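Local coordinates for protein O-methyltransferase (Burkholderia thailandensis, PDB 3MCZ) that probably transfers a methyl group from S-adenosylmethionine to an oxygen of a still unidentified substrate, working as a dimer, at residues A[49-54]-A[103-108]. Sequence-based numbering, arbitrary orientation. Where two conformers were deposited one is given.
Sequences LFDLTQ and LTTTSA
A carboxylate grips the start of a turn here, joining the short helix 49-52 to the loop that leaves helix 97-103, with an apolar patch on the inner flank. Asp-51 reaches across with CG anti to its carbonyl carbon (chi1 -81°) and meets the side chain of Thr-105 at about a right angle. Both carboxylate oxygens use their syn lone pairs: OD1 of Asp-51 takes the backbone N-H of Thr-105 at 3.0 Å, nearly straight at 172°, while OD2 of Asp-51 accepts OG1 of Thr-105 at a very short 2.5 Å. This two-pronged grip fixes the rotation of the carboxylate. The Thr-105 hydroxyl sits between the backbone N and the carbonyl carbon (chi1 63°), on the same side as the N-H, so both can meet Asp-51. Thr-105 is the second residue of a type I turn, closed by Ser-107 N on Thr-104 O at 3.0 Å. A water donates to both OD1 of Asp-51 and the carbonyl O of Leu-103, so OD1 receives two bonds, which would favour the charged carboxylate. All this lies in the dimerisation domain, whose helices and small hairpin 86-95 are consistent with a winged-helix fold. Deeper in, Phe-50 and Leu-103 run side by side, CE2 of Phe-50 at 3.9 Å from CD1 of Leu-103; helix 35-46 and Leu-85 pack on both, and Leu-28 of the second subunit touches Leu-103. On the solvent side, CG of Gln-54 lies against CG2 of Thr-104 at 3.8 Å. NE2 of Gln-54 is hydrogen-bonded to OE2 of Glu-100, whose backbone O takes the Thr-104 hydroxyl.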
ATOM      1  N   LEU A  49      -8.799 -10.907  14.240  1.00 14.44           N
ATOM      2  CA  LEU A  49      -9.966 -11.545  13.637  0.50 14.69           C
ATOM      3  C   LEU A  49      -9.707 -13.023  13.368  1.00 14.35           C
ATOM      4  O   LEU A  49     -10.586 -13.870  13.525  1.00 14.82           O
ATOM      5  CB  LEU A  49     -10.315 -10.826  12.325  0.50 14.67           C
ATOM      6  CG  LEU A  49     -11.484 -11.375  11.515  0.50 15.09           C
ATOM      7  CD1 LEU A  49     -12.798 -11.274  12.283  0.50 15.06           C
ATOM      8  CD2 LEU A  49     -11.584 -10.631  10.175  0.50 16.45           C
ATOM      9  N   PHE A  50      -8.482 -13.341  12.970  1.00 14.57           N
ATOM     10  CA  PHE A  50      -8.153 -14.709  12.545  1.00 15.17           C
ATOM     11  C   PHE A  50      -8.068 -15.735  13.686  1.00 15.73           C
ATOM     12  O   PHE A  50      -8.073 -16.955  13.445  1.00 15.09           O
ATOM     13  CB  PHE A  50      -6.870 -14.715  11.728  1.00 14.94           C
ATOM     14  CG  PHE A  50      -6.934 -13.850  10.514  1.00 16.72           C
ATOM     15  CD1 PHE A  50      -7.858 -14.095   9.520  1.00 17.22           C
ATOM     16  CD2 PHE A  50      -6.057 -12.760  10.362  1.00 18.67           C
ATOM     17  CE1 PHE A  50      -7.896 -13.285   8.380  1.00 18.95           C
ATOM     18  CE2 PHE A  50      -6.095 -11.955   9.232  1.00 18.43           C
ATOM     19  CZ  PHE A  50      -7.022 -12.219   8.240  1.00 18.22           C
ATOM     20  N   ASP A  51      -7.996 -15.239  14.915  1.00 16.46           N
ATOM     21  CA  ASP A  51      -8.082 -16.091  16.083  1.00 17.28           C
ATOM     22  C   ASP A  51      -9.512 -16.606  16.215  1.00 17.74           C
ATOM     23  O   ASP A  51      -9.716 -17.748  16.631  1.00 17.72           O
ATOM     24  CB  ASP A  51      -7.665 -15.331  17.351  1.00 17.96           C
ATOM     25  CG  ASP A  51      -6.152 -15.254  17.519  1.00 19.69           C
ATOM     26  OD1 ASP A  51      -5.416 -15.293  16.510  1.00 23.80           O
ATOM     27  OD2 ASP A  51      -5.689 -15.174  18.676  1.00 25.60           O
ATOM     28  N   LEU A  52     -10.500 -15.770  15.886  1.00 17.27           N
ATOM     29  CA  LEU A  52     -11.914 -16.198  15.930  1.00 17.09           C
ATOM     30  C   LEU A  52     -12.224 -17.232  14.853  1.00 16.93           C
ATOM     31  O   LEU A  52     -12.946 -18.208  15.101  1.00 16.83           O
ATOM     32  CB  LEU A  52     -12.868 -15.006  15.790  1.00 17.52           C
ATOM     33  CG  LEU A  52     -14.354 -15.304  16.055  1.00 17.77           C
ATOM     34  CD1 LEU A  52     -14.630 -15.628  17.539  1.00 15.30           C
ATOM     35  CD2 LEU A  52     -15.224 -14.141  15.581  1.00 19.13           C
ATOM     36  N   THR A  53     -11.657 -17.032  13.664  1.00 16.82           N
ATOM     37  CA  THR A  53     -11.930 -17.879  12.515  1.00 16.93           C
ATOM     38  C   THR A  53     -11.010 -19.114  12.430  1.00 17.80           C
ATOM     39  O   THR A  53     -10.937 -19.751  11.390  1.00 16.90           O
ATOM     40  CB  THR A  53     -11.873 -17.036  11.185  1.00 17.23           C
ATOM     41  OG1 THR A  53     -10.651 -16.290  11.117  1.00 16.68           O
ATOM     42  CG2 THR A  53     -13.028 -16.048  11.127  1.00 16.33           C
ATOM     43  N   GLN A  54     -10.336 -19.473  13.525  1.00 19.45           N
ATOM     44  CA  GLN A  54      -9.643 -20.777  13.613  1.00 20.73           C
ATOM     45  C   GLN A  54     -10.644 -21.918  13.463  1.00 21.18           C
ATOM     46  O   GLN A  54     -10.304 -23.015  13.002  1.00 21.38           O
ATOM     47  CB  GLN A  54      -8.891 -20.923  14.931  1.00 21.47           C
ATOM     48  CG  GLN A  54      -7.537 -20.188  14.949  1.00 23.35           C
ATOM     49  CD  GLN A  54      -6.772 -20.447  16.241  1.00 26.64           C
ATOM     50  OE1 GLN A  54      -7.251 -20.109  17.334  1.00 29.12           O
ATOM     51  NE2 GLN A  54      -5.586 -21.063  16.126  1.00 27.12           N
ATOM     52  N   LEU A 103      -0.852 -16.063  10.848  1.00 14.63           N
ATOM     53  CA  LEU A 103      -1.685 -14.936  11.281  1.00 14.51           C
ATOM     54  C   LEU A 103      -2.548 -15.243  12.509  1.00 15.01           C
ATOM     55  O   LEU A 103      -3.426 -14.453  12.867  1.00 15.77           O
ATOM     56  CB  LEU A 103      -2.566 -14.480  10.117  1.00 13.96           C
ATOM     57  CG  LEU A 103      -1.842 -13.929   8.878  1.00 15.23           C
ATOM     58  CD1 LEU A 103      -2.887 -13.581   7.775  1.00 15.63           C
ATOM     59  CD2 LEU A 103      -0.946 -12.738   9.262  1.00 12.41           C
ATOM     60  N   THR A 104      -2.305 -16.387  13.152  1.00 15.91           N
ATOM     61  CA  THR A 104      -2.958 -16.731  14.400  1.00 16.04           C
ATOM     62  C   THR A 104      -1.979 -16.502  15.560  1.00 17.13           C
ATOM     63  O   THR A 104      -0.817 -16.922  15.489  1.00 16.23           O
ATOM     64  CB  THR A 104      -3.464 -18.205  14.408  1.00 16.89           C
ATOM     65  OG1 THR A 104      -2.394 -19.121  14.116  1.00 15.23           O
ATOM     66  CG2 THR A 104      -4.591 -18.368  13.386  1.00 14.51           C
ATOM     67  N   THR A 105      -2.449 -15.849  16.624  1.00 17.52           N
ATOM     68  CA  THR A 105      -1.565 -15.419  17.713  1.00 18.89           C
ATOM     69  C   THR A 105      -0.868 -16.598  18.435  1.00 20.11           C
ATOM     70  O   THR A 105       0.212 -16.445  18.997  1.00 20.97           O
ATOM     71  CB  THR A 105      -2.340 -14.608  18.776  1.00 19.32           C
ATOM     72  OG1 THR A 105      -3.318 -15.455  19.367  1.00 20.80           O
ATOM     73  CG2 THR A 105      -3.038 -13.415  18.175  1.00 17.24           C
ATOM     74  N   THR A 106      -1.486 -17.768  18.381  1.00 20.52           N
ATOM     75  CA  THR A 106      -0.979 -18.943  19.056  1.00 21.48           C
ATOM     76  C   THR A 106       0.048 -19.693  18.212  1.00 21.04           C
ATOM     77  O   THR A 106       0.632 -20.662  18.702  1.00 21.63           O
ATOM     78  CB  THR A 106      -2.148 -19.912  19.389  1.00 21.46           C
ATOM     79  OG1 THR A 106      -2.992 -20.093  18.227  1.00 23.81           O
ATOM     80  CG2 THR A 106      -3.005 -19.341  20.522  1.00 22.61           C
ATOM     81  N   SER A 107       0.272 -19.295  16.957  1.00 20.23           N
ATOM     82  CA  SER A 107       1.181 -20.063  16.117  1.00 19.58           C
ATOM     83  C   SER A 107       2.606 -19.688  16.403  1.00 19.77           C
ATOM     84  O   SER A 107       2.944 -18.502  16.476  1.00 20.52           O
ATOM     85  CB  SER A 107       0.930 -19.874  14.634  1.00 19.24           C
ATOM     86  OG  SER A 107       2.011 -20.414  13.883  1.00 17.04           O
ATOM     87  N   ALA A 108       3.463 -20.699  16.483  1.00 19.25           N
ATOM     88  CA  ALA A 108       4.904 -20.475  16.577  1.00 19.14           C
ATOM     89  C   ALA A 108       5.462 -19.635  15.407  1.00 18.97           C
ATOM     90  O   ALA A 108       6.515 -19.029  15.533  1.00 18.42           O
ATOM     91  CB  ALA A 108       5.661 -21.834  16.700  1.00 19.31           C
TER
HETATM   92  O   HOH W   1      -5.061 -13.291  14.583  1.00 20.08           O
HETATM   93  O   HOH W   2      -4.620 -22.884  18.487  1.00 39.24           O